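Local coordinates for CrtC domain-containing protein (Fusarium vanettenii 77-13-4, PDB 7A0Q) that probably adds water to the bean phytoalexin kievitone, as a secreted fungal hydratase of the lyase class built on a lipocalin-like fold, at residues 85-90 against 102-107; 120-125 against 137-142. One frame throughout, in Å; residues are numbered along the deposited sequence.

Contact 1 of 2, residues 85-90 against 102-107; sequences YTYFRA and QYVTVG
The rings of F88 and Y103 share one face of an antiparallel strand pair, with Y103 OH set in the plane of the F88 ring at its edge, 3.3 Å from F88 CE2. The methyl CB of A90 packs 4.0 Å from Y103 CE1, while T105 CG2 lies at the edge of the Y103 ring; H142 stacks on this tyrosine too. Alanine is small enough to let the ring lean across to its cross-strand partner. On the other face, Y87 OH sits 3.3 Å above the R89 guanidinium plane, over its centre, and Y85 CE1 meets the edge of the Y87 ring. CG of R89 is held between backbone N and carbonyl carbon (chi1 58°), the arm beyond runs extended to NE, and V104 CG2 packs against R89 CB at 3.8 Å.

Six backbone hydrogen bonds join T86, F88 and A90 to G107, T105 and Y103; T105 N to F88 O, at 2.8 Å, is almost straight. G107 has no side chain, which leaves room for T86 OG1 at 3.1 Å from G107 CA.

T86 belongs to the magnesium site, so this end of the hairpin 86-94/100-107 helps to hold the metal. Y103 OH bonds to S140 OG and R89 NE to H78 ND1, so these buried polar ends are satisfied, and the face of F88, A90 and Y103 packs on strands 123-127 and 145-152.

Contact 2 of 2, residues 120-125 against 137-142; sequences VGNNGI and RSYSNH
N123 OD1 is gripped by two donors: N141 N, 2.7 Å away on an almost straight bond in the plane of the amide carbonyl, and probably Y103 OH. With CG beside the backbone N (chi1 -39°), the amide is carried to the end of the facing strand, where OD1 meets N141 N. The same amide turns ND2 back to V120 O at 2.9 Å and onto two waters, which lead on to N141 O and H142 ND1. An asparagine suits this place because it can accept with one end and donate with the other, tying the tight turn at V120-N123 to the facing strand. G121, with its positive phi, fits that turn.

N141 answers with ND2, which reaches N122 O at 2.8 Å, the acceptor lying in the plane of its amide. Next along, the Y139 ring leans over G124: G124 N is 3.4 Å above the ring plane, over its centre, and G124 CA makes a CH-pi contact. Glycine permits this, having no side chain to meet the tyrosine. Two backbone bonds between G124 and Y139 complete the pairing.

A third water joins Y139 OH to G121 O. Besides its own backbone bond from V120 N to N123 O, the turn is tied to strand 137-142 by the amides of N123 and N141.

Overall arrangement
Both contacts are antiparallel hairpin pairings within the N-terminal lipocalin-type region, on the same side of the chain's centre, with centres about 10 Å apart. Both are about half buried, but they differ in regularity: contact 1 is a ladder of backbone bonds with one end at the magnesium site, whereas contact 2 pairs regularly for a short length and relies on side-chain amides and water near the exposed turn at G121 and N122. They meet face to face: Y103 and F88 of contact 1 pack on N123, I125 and H142 of contact 2. The aromatic side of the first hairpin therefore lies against the polar and aliphatic side of the second, with the tyrosine hydroxyl as the polar link.

Contact 1 of 2, residues 85-90 against 102-107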
loop_
_atom_site.group_PDB
_atom_site.type_symbol
_atom_site.label_atom_id
_atom_site.label_comp_id
_atom_site.label_asym_id
_atom_site.label_seq_id
_atom_site.Cartn_x
_atom_site.Cartn_y
_atom_site.Cartn_z
ATOM N N TYR A 85 -14.131 13.770 7.971
ATOM C CA TYR A 85 -14.922 12.644 7.495
ATOM C C TYR A 85 -14.056 11.399 7.586
ATOM O O TYR A 85 -12.852 11.472 7.833
ATOM C CB TYR A 85 -15.416 12.863 6.055
ATOM C CG TYR A 85 -14.335 13.271 5.064
ATOM C CD1 TYR A 85 -13.306 12.399 4.719
ATOM C CD2 TYR A 85 -14.349 14.525 4.464
ATOM C CE1 TYR A 85 -12.323 12.762 3.814
ATOM C CE2 TYR A 85 -13.366 14.902 3.560
ATOM C CZ TYR A 85 -12.351 14.017 3.243
ATOM O OH TYR A 85 -11.369 14.376 2.348
ATOM N N THR A 86 -14.687 10.251 7.384
ATOM C CA THR A 86 -13.973 9.006 7.162
ATOM C C THR A 86 -14.257 8.545 5.745
ATOM O O THR A 86 -15.190 9.017 5.095
ATOM C CB THR A 86 -14.415 7.918 8.146
ATOM O OG1 THR A 86 -15.768 7.551 7.840
ATOM C CG2 THR A 86 -14.350 8.408 9.568
ATOM N N TYR A 87 -13.473 7.584 5.268
ATOM C CA TYR A 87 -13.878 6.923 4.042
ATOM C C TYR A 87 -13.287 5.531 3.980
ATOM O O TYR A 87 -12.307 5.207 4.656
ATOM C CB TYR A 87 -13.513 7.720 2.781
ATOM C CG TYR A 87 -12.048 7.979 2.473
ATOM C CD1 TYR A 87 -11.187 6.956 2.085
ATOM C CD2 TYR A 87 -11.553 9.274 2.475
ATOM C CE1 TYR A 87 -9.855 7.223 1.761
ATOM C CE2 TYR A 87 -10.225 9.548 2.141
ATOM C CZ TYR A 87 -9.382 8.517 1.791
ATOM O OH TYR A 87 -8.069 8.776 1.456
ATOM N N PHE A 88 -13.954 4.694 3.199
ATOM C CA PHE A 88 -13.411 3.427 2.747
ATOM C C PHE A 88 -13.390 3.455 1.232
ATOM O O PHE A 88 -14.347 3.916 0.600
ATOM C CB PHE A 88 -14.256 2.243 3.241
ATOM C CG PHE A 88 -13.701 0.890 2.853
ATOM C CD1 PHE A 88 -12.675 0.301 3.592
ATOM C CD2 PHE A 88 -14.215 0.203 1.756
ATOM C CE1 PHE A 88 -12.171 -0.957 3.234
ATOM C CE2 PHE A 88 -13.721 -1.049 1.392
ATOM C CZ PHE A 88 -12.694 -1.633 2.135
ATOM N N ARG A 89 -12.299 2.968 0.651
ATOM C CA ARG A 89 -12.198 2.880 -0.796
ATOM C C ARG A 89 -11.524 1.566 -1.169
ATOM O O ARG A 89 -10.772 0.981 -0.379
ATOM C CB ARG A 89 -11.456 4.098 -1.391
ATOM C CG ARG A 89 -10.050 4.316 -0.856
ATOM C CD ARG A 89 -9.513 5.657 -1.338
ATOM N NE ARG A 89 -8.134 5.875 -0.912
ATOM C CZ ARG A 89 -7.422 6.957 -1.220
ATOM N NH1 ARG A 89 -7.970 7.928 -1.953
ATOM N NH2 ARG A 89 -6.168 7.072 -0.798
ATOM N N ALA A 90 -11.843 1.071 -2.359
ATOM C CA ALA A 90 -11.376 -0.252 -2.756
ATOM C C ALA A 90 -11.392 -0.351 -4.269
ATOM O O ALA A 90 -12.155 0.347 -4.943
ATOM C CB ALA A 90 -12.245 -1.365 -2.150
ATOM N N GLN A 102 -13.568 0.455 -9.117
ATOM C CA GLN A 102 -13.190 1.161 -7.902
ATOM C C GLN A 102 -14.384 1.927 -7.357
ATOM O O GLN A 102 -15.323 2.256 -8.086
ATOM C CB GLN A 102 -12.028 2.134 -8.144
ATOM C CG GLN A 102 -12.248 3.149 -9.274
ATOM C CD GLN A 102 -13.109 4.340 -8.878
ATOM O OE1 GLN A 102 -13.044 4.829 -7.750
ATOM N NE2 GLN A 102 -13.929 4.809 -9.816
ATOM N N TYR A 103 -14.313 2.241 -6.067
ATOM C CA TYR A 103 -15.258 3.172 -5.467
ATOM C C TYR A 103 -14.646 3.778 -4.215
ATOM O O TYR A 103 -13.682 3.249 -3.650
ATOM C CB TYR A 103 -16.592 2.493 -5.127
ATOM C CG TYR A 103 -16.531 1.594 -3.909
ATOM C CD1 TYR A 103 -16.097 0.280 -4.021
ATOM C CD2 TYR A 103 -16.906 2.057 -2.658
ATOM C CE1 TYR A 103 -16.045 -0.548 -2.922
ATOM C CE2 TYR A 103 -16.861 1.230 -1.544
ATOM C CZ TYR A 103 -16.426 -0.071 -1.686
ATOM O OH TYR A 103 -16.372 -0.905 -0.591
ATOM N N VAL A 104 -15.228 4.900 -3.800
ATOM C CA VAL A 104 -14.921 5.582 -2.547
ATOM C C VAL A 104 -16.252 5.850 -1.865
ATOM O O VAL A 104 -17.165 6.404 -2.490
ATOM C CB VAL A 104 -14.168 6.911 -2.773
ATOM C CG1 VAL A 104 -13.812 7.563 -1.432
ATOM C CG2 VAL A 104 -12.931 6.731 -3.654
ATOM N N THR A 105 -16.380 5.452 -0.603
ATOM C CA THR A 105 -17.605 5.693 0.154
ATOM C C THR A 105 -17.271 6.446 1.437
ATOM O O THR A 105 -16.323 6.095 2.150
ATOM C CB THR A 105 -18.367 4.375 0.421
ATOM O OG1 THR A 105 -19.642 4.666 1.004
ATOM C CG2 THR A 105 -17.589 3.441 1.338
ATOM N N VAL A 106 -18.023 7.511 1.706
ATOM C CA VAL A 106 -17.667 8.484 2.732
ATOM C C VAL A 106 -18.517 8.242 3.969
ATOM O O VAL A 106 -19.742 8.086 3.873
ATOM C CB VAL A 106 -17.835 9.920 2.205
ATOM C CG1 VAL A 106 -17.549 10.932 3.299
ATOM C CG2 VAL A 106 -16.907 10.140 1.032
ATOM N N GLY A 107 -17.859 8.172 5.126
ATOM C CA GLY A 107 -18.515 8.086 6.406
ATOM C C GLY A 107 -18.313 9.349 7.219
ATOM O O GLY A 107 -17.767 10.348 6.748
#

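Contact 2 of 2, residues 120-125 against 137-142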
loop_
_atom_site.group_PDB
_atom_site.type_symbol
_atom_site.label_atom_id
_atom_site.label_comp_id
_atom_site.label_asym_id
_atom_site.label_seq_id
_atom_site.Cartn_x
_atom_site.Cartn_y
_atom_site.Cartn_z
ATOM N N VAL A 120 -17.156 1.632 6.616
ATOM C CA VAL A 120 -18.203 2.521 6.124
ATOM C C VAL A 120 -19.228 1.601 5.475
ATOM O O VAL A 120 -18.928 0.955 4.462
ATOM C CB VAL A 120 -17.690 3.574 5.128
ATOM C CG1 VAL A 120 -18.850 4.444 4.632
ATOM C CG2 VAL A 120 -16.597 4.453 5.764
ATOM N N GLY A 121 -20.418 1.519 6.064
ATOM C CA GLY A 121 -21.354 0.538 5.555
ATOM C C GLY A 121 -20.840 -0.871 5.796
ATOM O O GLY A 121 -20.158 -1.153 6.783
ATOM N N ASN A 122 -21.169 -1.768 4.869
ATOM C CA ASN A 122 -20.740 -3.166 4.953
ATOM C C ASN A 122 -19.404 -3.392 4.264
ATOM O O ASN A 122 -19.211 -4.384 3.559
ATOM C CB ASN A 122 -21.814 -4.075 4.363
ATOM C CG ASN A 122 -21.757 -5.489 4.920
ATOM O OD1 ASN A 122 -21.028 -5.773 5.878
ATOM N ND2 ASN A 122 -22.528 -6.389 4.318
ATOM N N ASN A 123 -18.469 -2.460 4.442
ATOM C CA ASN A 123 -17.149 -2.491 3.836
ATOM C C ASN A 123 -16.163 -2.029 4.891
ATOM O O ASN A 123 -16.456 -1.087 5.625
ATOM C CB ASN A 123 -17.053 -1.548 2.625
ATOM C CG ASN A 123 -18.310 -1.541 1.777
ATOM O OD1 ASN A 123 -18.540 -2.456 0.995
ATOM N ND2 ASN A 123 -19.117 -0.489 1.908
ATOM N N GLY A 124 -15.000 -2.666 4.977
ATOM C CA GLY A 124 -14.021 -2.175 5.932
ATOM C C GLY A 124 -12.829 -3.104 6.102
ATOM O O GLY A 124 -12.550 -3.964 5.256
ATOM N N ILE A 125 -12.106 -2.871 7.201
ATOM C CA ILE A 125 -10.939 -3.657 7.593
ATOM C C ILE A 125 -11.091 -3.981 9.069
ATOM O O ILE A 125 -11.445 -3.108 9.869
ATOM C CB ILE A 125 -9.621 -2.906 7.311
ATOM C CG1 ILE A 125 -9.433 -2.711 5.796
ATOM C CG2 ILE A 125 -8.429 -3.653 7.915
ATOM C CD1 ILE A 125 -8.283 -1.777 5.423
ATOM N N ARG A 137 -8.751 -8.863 8.130
ATOM C CA ARG A 137 -9.743 -9.028 7.073
ATOM C C ARG A 137 -9.996 -7.699 6.379
ATOM O O ARG A 137 -10.295 -6.703 7.044
ATOM C CB ARG A 137 -11.061 -9.582 7.629
ATOM C CG ARG A 137 -12.129 -9.850 6.554
ATOM C CD ARG A 137 -13.495 -10.245 7.167
ATOM N NE ARG A 137 -13.377 -11.388 8.067
ATOM C CZ ARG A 137 -13.414 -12.662 7.677
ATOM N NH1 ARG A 137 -13.571 -12.964 6.396
ATOM N NH2 ARG A 137 -13.287 -13.635 8.568
ATOM N N SER A 138 -9.872 -7.693 5.048
ATOM C CA SER A 138 -10.306 -6.584 4.196
ATOM C C SER A 138 -11.514 -7.051 3.399
ATOM O O SER A 138 -11.426 -8.047 2.678
ATOM C CB SER A 138 -9.196 -6.123 3.244
ATOM O OG SER A 138 -8.109 -5.560 3.957
ATOM N N TYR A 139 -12.632 -6.338 3.510
ATOM C CA TYR A 139 -13.854 -6.815 2.873
ATOM C C TYR A 139 -14.638 -5.662 2.261
ATOM O O TYR A 139 -14.574 -4.516 2.718
ATOM C CB TYR A 139 -14.732 -7.595 3.864
ATOM C CG TYR A 139 -15.264 -6.746 4.990
ATOM C CD1 TYR A 139 -14.472 -6.465 6.102
ATOM C CD2 TYR A 139 -16.543 -6.201 4.937
ATOM C CE1 TYR A 139 -14.940 -5.674 7.134
ATOM C CE2 TYR A 139 -17.029 -5.409 5.974
ATOM C CZ TYR A 139 -16.222 -5.158 7.069
ATOM O OH TYR A 139 -16.675 -4.367 8.103
ATOM N N SER A 140 -15.378 -5.989 1.204
ATOM C CA SER A 140 -16.132 -5.012 0.438
ATOM C C SER A 140 -17.386 -5.693 -0.087
ATOM O O SER A 140 -17.335 -6.853 -0.519
ATOM C CB SER A 140 -15.293 -4.450 -0.722
ATOM O OG SER A 140 -16.039 -3.517 -1.490
ATOM N N ASN A 141 -18.515 -4.961 -0.034
ATOM C CA ASN A 141 -19.819 -5.451 -0.496
ATOM C C ASN A 141 -20.477 -4.303 -1.248
ATOM O O ASN A 141 -21.477 -3.722 -0.819
ATOM C CB ASN A 141 -20.679 -5.938 0.661
ATOM C CG ASN A 141 -20.099 -7.158 1.320
ATOM O OD1 ASN A 141 -20.168 -8.263 0.774
ATOM N ND2 ASN A 141 -19.507 -6.973 2.490
ATOM N N HIS A 142 -19.860 -3.962 -2.369
ATOM C CA HIS A 142 -20.262 -2.877 -3.241
ATOM C C HIS A 142 -20.446 -3.462 -4.628
ATOM O O HIS A 142 -19.746 -4.404 -5.011
ATOM C CB HIS A 142 -19.190 -1.785 -3.242
ATOM C CG HIS A 142 -19.621 -0.488 -3.845
ATOM N ND1 HIS A 142 -20.140 0.544 -3.093
ATOM C CD2 HIS A 142 -19.565 -0.035 -5.121
ATOM C CE1 HIS A 142 -20.410 1.569 -3.884
ATOM N NE2 HIS A 142 -20.071 1.243 -5.119
HETATM O O HOH W 1 -19.278 -3.389 8.136
HETATM O O HOH W 2 -21.796 -1.354 0.223
HETATM O O HOH W 3 -20.900 0.483 -0.667
#